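Local coordinates for VWFA domain-containing protein (Alicyclobacillus acidocaldarius subsp. acidocaldarius, PDB 3RAG) that is of unknown function but has a von Willebrand factor A-type alpha/beta fold with a bound sodium ion, and may bind ligands as related domains do, at residues Arg6-Arg11 with Met93-Val98; Gly68-Ile73 with Gln84-Gln89; Leu135-Cys140 with Leu172-Ile177. One frame throughout, in Å; residues are numbered along the deposited sequence.

Contact 1: Arg6-Arg11 with Met93-Val98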
ATOM      1  N   ARG A   6      -3.995 -15.360 -12.580  1.00 46.60           N
ATOM      2  CA  ARG A   6      -3.533 -14.306 -13.474  1.00 49.00           C
ATOM      3  C   ARG A   6      -4.467 -13.107 -13.387  1.00 49.14           C
ATOM      4  O   ARG A   6      -4.040 -11.962 -13.510  1.00 48.23           O
ATOM      5  CB  ARG A   6      -3.418 -14.825 -14.920  1.00 54.43           C
ATOM      6  CG  ARG A   6      -2.347 -15.906 -15.106  1.00 67.95           C
ATOM      7  CD  ARG A   6      -2.020 -16.147 -16.585  1.00 88.54           C
ATOM      8  NE  ARG A   6      -0.885 -17.060 -16.770  1.00104.16           N
ATOM      9  CZ  ARG A   6      -0.195 -17.193 -17.904  1.00113.46           C
ATOM     10  NH1 ARG A   6      -0.508 -16.468 -18.973  1.00115.13           N
ATOM     11  NH2 ARG A   6       0.819 -18.051 -17.972  1.00115.26           N
ATOM     12  N   GLU A   7      -5.738 -13.369 -13.135  1.00 43.33           N
ATOM     13  CA  GLU A   7      -6.732 -12.307 -13.106  1.00 47.90           C
ATOM     14  C   GLU A   7      -6.796 -11.593 -11.755  1.00 48.11           C
ATOM     15  O   GLU A   7      -7.279 -10.469 -11.671  1.00 52.02           O
ATOM     16  CB  GLU A   7      -8.103 -12.884 -13.465  1.00 58.59           C
ATOM     17  CG  GLU A   7      -9.171 -11.865 -13.826  1.00 77.57           C
ATOM     18  CD  GLU A   7     -10.384 -12.513 -14.495  1.00 94.43           C
ATOM     19  OE1 GLU A   7     -10.291 -13.705 -14.869  1.00 97.09           O
ATOM     20  OE2 GLU A   7     -11.428 -11.836 -14.647  1.00 99.56           O
ATOM     21  N   ALA A   8      -6.327 -12.248 -10.695  1.00 37.99           N
ATOM     22  CA  ALA A   8      -6.537 -11.726  -9.347  1.00 33.64           C
ATOM     23  C   ALA A   8      -5.376 -10.842  -8.864  1.00 34.10           C
ATOM     24  O   ALA A   8      -5.083 -10.796  -7.671  1.00 36.06           O
ATOM     25  CB  ALA A   8      -6.817 -12.868  -8.348  1.00 32.53           C
ATOM     26  N   THR A   9      -4.740 -10.135  -9.794  1.00 30.76           N
ATOM     27  CA  THR A   9      -3.619  -9.238  -9.451  1.00 33.93           C
ATOM     28  C   THR A   9      -3.992  -8.293  -8.315  1.00 36.17           C
ATOM     29  O   THR A   9      -5.073  -7.704  -8.323  1.00 34.49           O
ATOM     30  CB  THR A   9      -3.163  -8.424 -10.679  1.00 33.26           C
ATOM     31  OG1 THR A   9      -2.665  -9.336 -11.660  1.00 37.86           O
ATOM     32  CG2 THR A   9      -2.064  -7.407 -10.307  1.00 32.32           C
ATOM     33  N   ILE A  10      -3.102  -8.162  -7.332  1.00 28.26           N
ATOM     34  CA  ILE A  10      -3.375  -7.315  -6.171  1.00 26.88           C
ATOM     35  C   ILE A  10      -2.732  -5.942  -6.418  1.00 27.67           C
ATOM     36  O   ILE A  10      -1.620  -5.866  -6.920  1.00 28.96           O
ATOM     37  CB  ILE A  10      -2.819  -7.954  -4.891  1.00 29.44           C
ATOM     38  CG1 ILE A  10      -3.590  -9.245  -4.570  1.00 33.75           C
ATOM     39  CG2 ILE A  10      -2.915  -6.981  -3.705  1.00 28.90           C
ATOM     40  CD1 ILE A  10      -5.010  -9.022  -4.007  1.00 34.73           C
ATOM     41  N   ARG A  11      -3.462  -4.872  -6.097  1.00 27.12           N
ATOM     42  CA  ARG A  11      -2.987  -3.509  -6.321  1.00 30.54           C
ATOM     43  C   ARG A  11      -3.151  -2.691  -5.044  1.00 26.88           C
ATOM     44  O   ARG A  11      -4.266  -2.524  -4.553  1.00 29.39           O
ATOM     45  CB  ARG A  11      -3.797  -2.865  -7.438  1.00 33.61           C
ATOM     46  CG  ARG A  11      -3.612  -3.572  -8.771  1.00 37.15           C
ATOM     47  CD  ARG A  11      -4.452  -2.937  -9.877  1.00 43.40           C
ATOM     48  NE  ARG A  11      -4.175  -3.606 -11.147  1.00 55.87           N
ATOM     49  CZ  ARG A  11      -4.873  -4.642 -11.593  1.00 61.69           C
ATOM     50  NH1 ARG A  11      -5.896  -5.088 -10.885  1.00 55.83           N
ATOM     51  NH2 ARG A  11      -4.560  -5.224 -12.743  1.00 66.60           N
HETATM   52  N   MSE A  93      -7.505 -10.687   2.751  1.00 32.44           N
HETATM   53  CA  MSE A  93      -8.919 -10.322   2.731  1.00 33.17           C
HETATM   54  C   MSE A  93      -9.470 -10.088   1.319  1.00 32.46           C
HETATM   55  O   MSE A  93     -10.587 -10.516   0.993  1.00 32.80           O
HETATM   56  CB  MSE A  93      -9.187  -9.109   3.653  1.00 35.59           C
HETATM   57  CG  MSE A  93      -9.129  -9.487   5.142  1.00 45.93           C
HETATM   58 SE   MSE A  93      -9.408  -8.128   6.328  1.00 49.29          SE
HETATM   59  CE  MSE A  93      -7.939  -7.150   6.123  1.00 40.06           C
ATOM     60  N   THR A  94      -8.694  -9.405   0.481  1.00 29.55           N
ATOM     61  CA  THR A  94      -9.127  -9.137  -0.877  1.00 30.02           C
ATOM     62  C   THR A  94      -9.293 -10.456  -1.649  1.00 32.79           C
ATOM     63  O   THR A  94     -10.277 -10.659  -2.368  1.00 31.03           O
ATOM     64  CB  THR A  94      -8.119  -8.223  -1.602  1.00 30.51           C
ATOM     65  OG1 THR A  94      -8.099  -6.935  -0.948  1.00 28.71           O
ATOM     66  CG2 THR A  94      -8.510  -8.036  -3.059  1.00 31.38           C
ATOM     67  N   LEU A  95      -8.323 -11.347  -1.500  1.00 28.64           N
ATOM     68  CA  LEU A  95      -8.374 -12.623  -2.220  1.00 31.01           C
ATOM     69  C   LEU A  95      -9.505 -13.532  -1.719  1.00 31.95           C
ATOM     70  O   LEU A  95     -10.100 -14.297  -2.495  1.00 34.68           O
ATOM     71  CB  LEU A  95      -7.013 -13.327  -2.149  1.00 31.32           C
ATOM     72  CG  LEU A  95      -5.925 -12.586  -2.930  1.00 32.25           C
ATOM     73  CD1 LEU A  95      -4.581 -13.209  -2.603  1.00 31.22           C
ATOM     74  CD2 LEU A  95      -6.207 -12.647  -4.444  1.00 31.33           C
ATOM     75  N   GLN A  96      -9.806 -13.456  -0.424  1.00 32.65           N
ATOM     76  CA  GLN A  96     -10.937 -14.205   0.113  1.00 36.66           C
ATOM     77  C   GLN A  96     -12.221 -13.738  -0.553  1.00 40.53           C
ATOM     78  O   GLN A  96     -13.093 -14.543  -0.872  1.00 36.56           O
ATOM     79  CB  GLN A  96     -11.037 -14.065   1.637  1.00 40.86           C
ATOM     80  CG  GLN A  96      -9.928 -14.793   2.377  1.00 48.65           C
ATOM     81  CD  GLN A  96      -9.913 -14.531   3.877  1.00 61.89           C
ATOM     82  OE1 GLN A  96      -9.461 -15.373   4.645  1.00 68.48           O
ATOM     83  NE2 GLN A  96     -10.381 -13.355   4.295  1.00 59.31           N
ATOM     84  N   GLN A  97     -12.331 -12.434  -0.772  1.00 36.64           N
ATOM     85  CA  GLN A  97     -13.511 -11.876  -1.421  1.00 39.42           C
ATOM     86  C   GLN A  97     -13.572 -12.336  -2.863  1.00 36.07           C
ATOM     87  O   GLN A  97     -14.639 -12.677  -3.362  1.00 38.49           O
ATOM     88  CB  GLN A  97     -13.509 -10.332  -1.362  1.00 42.90           C
ATOM     89  CG  GLN A  97     -13.365  -9.753   0.050  1.00 48.54           C
ATOM     90  CD  GLN A  97     -13.052  -8.234   0.078  1.00 72.26           C
ATOM     91  OE1 GLN A  97     -12.374  -7.684  -0.813  1.00 63.67           O
ATOM     92  NE2 GLN A  97     -13.543  -7.562   1.117  1.00 71.75           N
ATOM     93  N   VAL A  98     -12.430 -12.320  -3.548  1.00 36.05           N
ATOM     94  CA  VAL A  98     -12.376 -12.778  -4.931  1.00 34.71           C
ATOM     95  C   VAL A  98     -12.841 -14.226  -5.049  1.00 36.09           C
ATOM     96  O   VAL A  98     -13.637 -14.577  -5.933  1.00 36.44           O
ATOM     97  CB  VAL A  98     -10.949 -12.645  -5.527  1.00 36.09           C
ATOM     98  CG1 VAL A  98     -10.844 -13.387  -6.855  1.00 38.62           C
ATOM     99  CG2 VAL A  98     -10.584 -11.167  -5.695  1.00 39.60           C
TER
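I10 and T94 reach toward each other tip to tip, the delta methyl of I10 meeting the threonine methyl with CD1 3.8 Å from T94 CG2. In T94, CG2 stands anti to the backbone N and faces I10, while OG1 lies beside that N and is hydrogen-bonded to T90 O one helical turn back. The threonine therefore offers carbon to the isoleucine and keeps its hydroxyl on the helix. The bend at chi2 of I10 (-74°) places CD1 where it also touches L95, whose side chain it crosses obliquely, I10 CD1 lying 3.8 Å from L95 CG. L95 does not start out toward segment 6-11, but its far end swings in, and the CD2 branch reaches both I10 and A8, with A8 CB 4.0 Å from L95 CD2. V98, one turn after T94, adds a looser touch through CG1, 4.3 Å from A8 CB. The side chains meet through carbon alone, mostly methyls, and L95 CD2 also lies 3.9 Å from A8 O. A8 and I10 also touch V133, while L129 of helix 116-132 packs on L95. Helix 79-106 thus packs on the start of strand 10-17 and on the turn that leads into it from helix 3-7, as expected in the vWA fold, where helices flank a mainly parallel central sheet.

Contact 2: Gly68-Ile73 with Gln84-Gln89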
ATOM      1  N   GLY A  68     -10.471   1.164   1.513  1.00 28.87           N
ATOM      2  CA  GLY A  68     -10.722  -0.248   1.738  1.00 28.68           C
ATOM      3  C   GLY A  68      -9.566  -0.979   2.396  1.00 32.84           C
ATOM      4  O   GLY A  68      -9.449  -2.203   2.270  1.00 28.57           O
ATOM      5  N   GLY A  69      -8.715  -0.245   3.113  1.00 26.95           N
ATOM      6  CA  GLY A  69      -7.530  -0.849   3.707  1.00 24.71           C
ATOM      7  C   GLY A  69      -7.445  -0.686   5.222  1.00 27.32           C
ATOM      8  O   GLY A  69      -8.466  -0.556   5.916  1.00 28.91           O
HETATM    9  N   MSE A  70      -6.221  -0.713   5.739  1.00 26.62           N
HETATM   10  CA  MSE A  70      -5.988  -0.711   7.187  1.00 26.73           C
HETATM   11  C   MSE A  70      -5.171   0.499   7.568  1.00 25.56           C
HETATM   12  O   MSE A  70      -4.366   0.974   6.769  1.00 27.01           O
HETATM   13  CB  MSE A  70      -5.185  -1.973   7.593  1.00 30.19           C
HETATM   14  CG  MSE A  70      -5.983  -3.268   7.609  1.00 47.56           C
HETATM   15 SE   MSE A  70      -4.968  -4.716   8.066  1.00 35.50          SE
HETATM   16  CE  MSE A  70      -3.672  -4.002   8.979  1.00 22.30           C
ATOM     17  N   CYS A  71      -5.363   0.978   8.792  1.00 27.45           N
ATOM     18  CA  CYS A  71      -4.500   2.012   9.357  1.00 24.86           C
ATOM     19  C   CYS A  71      -3.873   1.470  10.631  1.00 28.84           C
ATOM     20  O   CYS A  71      -4.581   0.934  11.505  1.00 26.08           O
ATOM     21  CB  CYS A  71      -5.303   3.284   9.678  1.00 27.59           C
ATOM     22  SG  CYS A  71      -4.335   4.531  10.568  1.00 29.55           S
ATOM     23  N   ARG A  72      -2.555   1.604  10.747  1.00 25.26           N
ATOM     24  CA  ARG A  72      -1.877   1.269  11.995  1.00 27.78           C
ATOM     25  C   ARG A  72      -0.959   2.438  12.339  1.00 26.82           C
ATOM     26  O   ARG A  72      -0.467   3.121  11.449  1.00 27.95           O
ATOM     27  CB  ARG A  72      -1.057  -0.024  11.844  1.00 25.15           C
ATOM     28  CG  ARG A  72      -1.928  -1.278  11.695  1.00 27.93           C
ATOM     29  CD  ARG A  72      -2.777  -1.538  12.940  1.00 33.14           C
ATOM     30  NE  ARG A  72      -3.573  -2.762  12.785  1.00 43.13           N
ATOM     31  CZ  ARG A  72      -4.818  -2.811  12.307  1.00 45.91           C
ATOM     32  NH1 ARG A  72      -5.453  -3.979  12.212  1.00 47.27           N
ATOM     33  NH2 ARG A  72      -5.441  -1.704  11.928  1.00 37.27           N
ATOM     34  N   ILE A  73      -0.733   2.632  13.630  1.00 25.83           N
ATOM     35  CA  ILE A  73       0.033   3.759  14.139  1.00 26.13           C
ATOM     36  C   ILE A  73       1.151   3.187  15.009  1.00 30.17           C
ATOM     37  O   ILE A  73       0.883   2.517  15.992  1.00 29.22           O
ATOM     38  CB  ILE A  73      -0.884   4.713  14.925  1.00 28.89           C
ATOM     39  CG1 ILE A  73      -1.952   5.292  13.974  1.00 26.51           C
ATOM     40  CG2 ILE A  73      -0.066   5.846  15.569  1.00 27.65           C
ATOM     41  CD1 ILE A  73      -3.108   6.016  14.694  1.00 28.88           C
ATOM     42  N   GLN A  84       4.740  -5.181   6.492  1.00 30.93           N
ATOM     43  CA  GLN A  84       4.631  -6.554   6.011  1.00 33.93           C
ATOM     44  C   GLN A  84       3.308  -7.187   6.470  1.00 34.38           C
ATOM     45  O   GLN A  84       2.584  -7.772   5.655  1.00 36.59           O
ATOM     46  CB  GLN A  84       5.841  -7.382   6.459  1.00 31.41           C
ATOM     47  CG  GLN A  84       7.166  -6.882   5.927  1.00 37.31           C
ATOM     48  CD  GLN A  84       8.351  -7.622   6.512  1.00 44.73           C
ATOM     49  OE1 GLN A  84       8.256  -8.801   6.835  1.00 46.30           O
ATOM     50  NE2 GLN A  84       9.478  -6.928   6.650  1.00 42.27           N
HETATM   51  N   MSE A  85       2.959  -7.045   7.753  1.00 31.71           N
HETATM   52  CA  MSE A  85       1.699  -7.605   8.241  1.00 32.72           C
HETATM   53  C   MSE A  85       0.497  -7.035   7.504  1.00 35.51           C
HETATM   54  O   MSE A  85      -0.422  -7.783   7.146  1.00 31.68           O
HETATM   55  CB  MSE A  85       1.503  -7.374   9.756  1.00 31.91           C
HETATM   56  CG  MSE A  85       0.125  -7.814  10.314  1.00 38.06           C
HETATM   57 SE   MSE A  85      -1.280  -6.639  10.215  1.00 40.22          SE
HETATM   58  CE  MSE A  85      -0.769  -5.366  11.374  1.00 64.06           C
HETATM   59  N   MSE A  86       0.465  -5.716   7.315  1.00 30.08           N
HETATM   60  CA  MSE A  86      -0.736  -5.105   6.755  1.00 29.73           C
HETATM   61  C   MSE A  86      -0.903  -5.545   5.312  1.00 27.33           C
HETATM   62  O   MSE A  86      -2.031  -5.806   4.870  1.00 31.54           O
HETATM   63  CB  MSE A  86      -0.679  -3.566   6.810  1.00 31.73           C
HETATM   64  CG  MSE A  86      -0.759  -2.955   8.209  1.00 36.77           C
HETATM   65 SE   MSE A  86      -0.343  -1.149   8.180  1.00 34.14          SE
HETATM   66  CE  MSE A  86      -0.155  -0.866   6.529  1.00 19.81           C
ATOM     67  N   THR A  87       0.212  -5.592   4.585  1.00 30.12           N
ATOM     68  CA  THR A  87       0.179  -5.915   3.154  1.00 31.92           C
ATOM     69  C   THR A  87      -0.371  -7.329   3.008  1.00 36.02           C
ATOM     70  O   THR A  87      -1.305  -7.573   2.239  1.00 30.36           O
ATOM     71  CB  THR A  87       1.573  -5.789   2.516  1.00 34.52           C
ATOM     72  OG1 THR A  87       2.013  -4.435   2.641  1.00 32.26           O
ATOM     73  CG2 THR A  87       1.550  -6.151   1.017  1.00 30.54           C
ATOM     74  N   HIS A  88       0.178  -8.259   3.782  1.00 30.79           N
ATOM     75  CA  HIS A  88      -0.348  -9.633   3.747  1.00 38.51           C
ATOM     76  C   HIS A  88      -1.799  -9.778   4.219  1.00 36.33           C
ATOM     77  O   HIS A  88      -2.606 -10.479   3.583  1.00 33.01           O
ATOM     78  CB  HIS A  88       0.597 -10.597   4.479  1.00 43.40           C
ATOM     79  CG  HIS A  88       1.840 -10.908   3.701  1.00 59.53           C
ATOM     80  ND1 HIS A  88       1.828 -11.687   2.561  1.00 67.79           N
ATOM     81  CD2 HIS A  88       3.128 -10.532   3.884  1.00 62.20           C
ATOM     82  CE1 HIS A  88       3.055 -11.782   2.081  1.00 63.80           C
ATOM     83  NE2 HIS A  88       3.864 -11.092   2.866  1.00 61.16           N
ATOM     84  N   GLN A  89      -2.161  -9.114   5.314  1.00 31.49           N
ATOM     85  CA  GLN A  89      -3.512  -9.273   5.806  1.00 34.46           C
ATOM     86  C   GLN A  89      -4.559  -8.685   4.854  1.00 35.38           C
ATOM     87  O   GLN A  89      -5.603  -9.289   4.641  1.00 32.35           O
ATOM     88  CB  GLN A  89      -3.629  -8.723   7.233  1.00 35.77           C
ATOM     89  CG  GLN A  89      -4.950  -8.916   7.882  1.00 52.44           C
ATOM     90  CD  GLN A  89      -4.907  -8.534   9.357  1.00 61.63           C
ATOM     91  OE1 GLN A  89      -3.831  -8.496   9.968  1.00 61.63           O
ATOM     92  NE2 GLN A  89      -6.075  -8.242   9.931  1.00 60.27           N
TER
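This is a mainly apolar contact, partly buried, in which residues at and just before strand 71-74, an edge strand of the sheet, lean on helix 79-106 through selenomethionines, the side chain of an arginine and the end of a glutamine. M70 reaches toward the helix and crosses Q89 at about a right angle, its selenium touching the amide, M70 SE 4.0 Å from Q89 CD. The methyl of M70 turns toward M85 and M86, but its modelled position beside M86 is too tight, and the finer detail there is doubtful. R72 and M86 slide past each other in opposite directions, R72 CG 3.9 Å from M86 SE. The chain of R72 bends at chi2 (-64°), and farther out it crosses M85 at about a right angle, with R72 NE 4.1 Å from M85 CE. Its guanidinium is tied back to its own strand: R72 NH2 donates to C71 O at 2.8 Å, the oxygen lying in the guanidinium plane while the nitrogen sits above the carbonyl plane. NH2 also makes a weak hydrogen bond to a glycerol, probably from the crystallisation liquor. An alanine in place of R72 would probably leave C71 O without this donor and open a gap beside the M85 methyl, with CB alone left against the M86 selenium. Strand 40-46 pairs here through V43, bonded to the backbones of M70 and R72, and G45, bonded to that of R72; its N42 and I44, with L14 of strand 10-17, pack on M86, whereas C71 points away onto helix 58-66.

Contact 3: Leu135-Cys140 with Leu172-Ile177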
ATOM      1  N   LEU A 135       1.683  -8.858  -7.486  1.00 29.82           N
ATOM      2  CA  LEU A 135       1.425  -7.841  -6.481  1.00 27.47           C
ATOM      3  C   LEU A 135       1.983  -6.545  -7.021  1.00 28.23           C
ATOM      4  O   LEU A 135       3.189  -6.450  -7.293  1.00 31.38           O
ATOM      5  CB  LEU A 135       2.122  -8.199  -5.167  1.00 27.83           C
ATOM      6  CG  LEU A 135       2.145  -7.100  -4.096  1.00 32.98           C
ATOM      7  CD1 LEU A 135       0.729  -6.616  -3.808  1.00 33.22           C
ATOM      8  CD2 LEU A 135       2.823  -7.616  -2.839  1.00 34.22           C
ATOM      9  N   HIS A 136       1.117  -5.554  -7.208  1.00 29.85           N
ATOM     10  CA  HIS A 136       1.579  -4.242  -7.680  1.00 28.11           C
ATOM     11  C   HIS A 136       1.389  -3.276  -6.520  1.00 26.43           C
ATOM     12  O   HIS A 136       0.292  -3.140  -6.022  1.00 26.94           O
ATOM     13  CB  HIS A 136       0.755  -3.751  -8.866  1.00 29.30           C
ATOM     14  CG  HIS A 136       0.885  -4.605 -10.081  1.00 33.16           C
ATOM     15  ND1 HIS A 136       0.089  -4.432 -11.195  1.00 33.45           N
ATOM     16  CD2 HIS A 136       1.718  -5.633 -10.364  1.00 32.85           C
ATOM     17  CE1 HIS A 136       0.427  -5.321 -12.112  1.00 35.04           C
ATOM     18  NE2 HIS A 136       1.415  -6.059 -11.635  1.00 37.12           N
ATOM     19  N   LEU A 137       2.461  -2.615  -6.111  1.00 25.87           N
ATOM     20  CA  LEU A 137       2.466  -1.849  -4.867  1.00 24.25           C
ATOM     21  C   LEU A 137       3.148  -0.519  -5.120  1.00 24.60           C
ATOM     22  O   LEU A 137       4.273  -0.480  -5.646  1.00 28.17           O
ATOM     23  CB  LEU A 137       3.284  -2.615  -3.813  1.00 29.48           C
ATOM     24  CG  LEU A 137       3.565  -1.901  -2.482  1.00 30.74           C
ATOM     25  CD1 LEU A 137       2.295  -1.579  -1.733  1.00 26.32           C
ATOM     26  CD2 LEU A 137       4.527  -2.698  -1.573  1.00 31.48           C
ATOM     27  N   VAL A 138       2.489   0.577  -4.750  1.00 25.03           N
ATOM     28  CA  VAL A 138       3.170   1.856  -4.751  1.00 24.75           C
ATOM     29  C   VAL A 138       3.313   2.294  -3.309  1.00 26.41           C
ATOM     30  O   VAL A 138       2.319   2.384  -2.573  1.00 26.88           O
ATOM     31  CB  VAL A 138       2.374   2.940  -5.500  1.00 25.41           C
ATOM     32  CG1 VAL A 138       3.127   4.263  -5.427  1.00 27.38           C
ATOM     33  CG2 VAL A 138       2.187   2.516  -6.963  1.00 28.99           C
ATOM     34  N   VAL A 139       4.550   2.549  -2.892  1.00 26.46           N
ATOM     35  CA  VAL A 139       4.794   3.028  -1.536  1.00 24.78           C
ATOM     36  C   VAL A 139       4.927   4.560  -1.629  1.00 23.35           C
ATOM     37  O   VAL A 139       5.784   5.055  -2.382  1.00 25.54           O
ATOM     38  CB  VAL A 139       6.097   2.417  -0.981  1.00 27.09           C
ATOM     39  CG1 VAL A 139       6.352   2.934   0.426  1.00 27.32           C
ATOM     40  CG2 VAL A 139       6.027   0.870  -0.990  1.00 27.23           C
ATOM     41  N   CYS A 140       4.068   5.299  -0.908  1.00 25.06           N
ATOM     42  CA  CYS A 140       4.058   6.774  -0.923  1.00 27.20           C
ATOM     43  C   CYS A 140       4.670   7.239   0.372  1.00 25.96           C
ATOM     44  O   CYS A 140       4.116   6.971   1.432  1.00 24.74           O
ATOM     45  CB  CYS A 140       2.635   7.352  -0.967  1.00 27.86           C
ATOM     46  SG  CYS A 140       1.715   6.839  -2.403  1.00 33.67           S
ATOM     47  N   LEU A 172       6.514  -9.392  -8.210  1.00 36.78           N
ATOM     48  CA  LEU A 172       6.424  -8.164  -7.457  1.00 34.13           C
ATOM     49  C   LEU A 172       6.775  -6.977  -8.346  1.00 34.20           C
ATOM     50  O   LEU A 172       7.813  -6.974  -9.020  1.00 34.51           O
ATOM     51  CB  LEU A 172       7.403  -8.200  -6.287  1.00 38.98           C
ATOM     52  CG  LEU A 172       7.495  -6.921  -5.472  1.00 43.56           C
ATOM     53  CD1 LEU A 172       6.157  -6.615  -4.774  1.00 43.29           C
ATOM     54  CD2 LEU A 172       8.617  -7.031  -4.460  1.00 51.81           C
ATOM     55  N   ALA A 173       5.917  -5.962  -8.336  1.00 31.39           N
ATOM     56  CA  ALA A 173       6.229  -4.705  -8.999  1.00 33.31           C
ATOM     57  C   ALA A 173       6.025  -3.608  -7.963  1.00 29.29           C
ATOM     58  O   ALA A 173       4.906  -3.359  -7.547  1.00 26.52           O
ATOM     59  CB  ALA A 173       5.316  -4.478 -10.211  1.00 32.64           C
ATOM     60  N   VAL A 174       7.115  -3.000  -7.523  1.00 28.14           N
ATOM     61  CA  VAL A 174       7.030  -1.936  -6.516  1.00 26.48           C
ATOM     62  C   VAL A 174       7.544  -0.630  -7.095  1.00 26.38           C
ATOM     63  O   VAL A 174       8.617  -0.570  -7.730  1.00 29.70           O
ATOM     64  CB  VAL A 174       7.805  -2.312  -5.220  1.00 31.25           C
ATOM     65  CG1 VAL A 174       9.274  -2.551  -5.531  1.00 37.61           C
ATOM     66  CG2 VAL A 174       7.659  -1.232  -4.146  1.00 32.76           C
ATOM     67  N   SER A 175       6.782   0.436  -6.871  1.00 28.12           N
ATOM     68  CA  SER A 175       7.228   1.778  -7.245  1.00 26.96           C
ATOM     69  C   SER A 175       7.220   2.607  -5.967  1.00 26.48           C
ATOM     70  O   SER A 175       6.468   2.305  -5.029  1.00 25.87           O
ATOM     71  CB  SER A 175       6.251   2.377  -8.263  1.00 32.06           C
ATOM     72  OG  SER A 175       6.570   3.731  -8.540  1.00 29.80           O
ATOM     73  N   VAL A 176       8.055   3.641  -5.912  1.00 29.37           N
ATOM     74  CA  VAL A 176       8.089   4.478  -4.725  1.00 26.81           C
ATOM     75  C   VAL A 176       7.912   5.930  -5.146  1.00 27.23           C
ATOM     76  O   VAL A 176       8.514   6.398  -6.130  1.00 28.91           O
ATOM     77  CB  VAL A 176       9.450   4.327  -3.980  1.00 27.95           C
ATOM     78  CG1 VAL A 176       9.527   5.276  -2.776  1.00 26.59           C
ATOM     79  CG2 VAL A 176       9.705   2.849  -3.591  1.00 27.44           C
ATOM     80  N   ILE A 177       7.046   6.636  -4.433  1.00 26.05           N
ATOM     81  CA  ILE A 177       6.980   8.065  -4.620  1.00 26.80           C
ATOM     82  C   ILE A 177       7.123   8.773  -3.298  1.00 26.31           C
ATOM     83  O   ILE A 177       6.838   8.207  -2.237  1.00 29.07           O
ATOM     84  CB  ILE A 177       5.693   8.521  -5.326  1.00 35.22           C
ATOM     85  CG1 ILE A 177       4.484   8.259  -4.481  1.00 33.01           C
ATOM     86  CG2 ILE A 177       5.499   7.816  -6.656  1.00 31.40           C
ATOM     87  CD1 ILE A 177       3.199   8.551  -5.267  1.00 46.48           C
TER
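Five backbone hydrogen bonds zip L135-C140 to L172-I177 as parallel strands, their axes 18° apart. L135 O accepts from A173 N at 3.0 Å, and L137 bonds to residues on both sides of V174, giving its N to A173 O and taking S175 N on its O at 2.9 Å. V139 repeats the pattern with S175 and I177. Alpha hydrogens add weaker CA-H...O contacts, V174 CA lying 3.2 Å from L137 O. On the face bearing L135, L137 and V139, L135 and L172 lie side by side and point the same way, L135 CD2 being 4.0 Å from L172 CD1. Farther along, V139 and V174 meet through their CG2 methyls at 4.1 Å. The other face begins with H136, whose CD2 lies 3.8 Å from A173 CB and whose ring also meets H228 edge-to-face. Farther along this face, level with V138, S175 OG is hydrogen-bonded to Q191 O of strand 188-194. At the far end chi1 of I177 (66°) puts CG1 in the crowded position between its N and carbonyl carbon, 3.7 Å from C140 SG, with CD1 equally near. Helix 214-232 covers the H136 face, and helix 151-165 packs on L135, L137 and L172. With that helix, the two strands form the beta-alpha-beta crossover of a vWA-type alpha/beta fold. Strand 135-142 leads on to S144 and S146, which with D18 bind sodium, an arrangement consistent with the metal-dependent adhesion site of such domains.

Overall arrangement
All three contacts belong to one six-stranded mixed sheet and its helices, their centres 15 to 16 Å apart. Contacts 1 and 2 share helix 79-106: the earlier part of it packs on residues at and just before the edge strand 71-74, the later part on the start of strand 10-17, so one long helix spans from the sheet's edge to its middle. Along the chain, both segments of contact 2 fall between those of contact 1, and contact 3 follows. Contacts 1 and 3 join directly, because strands 10-17 and 135-142 are neighbours: I10 O lies 2.8 Å from H136 N, a probable hydrogen bond. These two central strands lead to the loops that carry the sodium site.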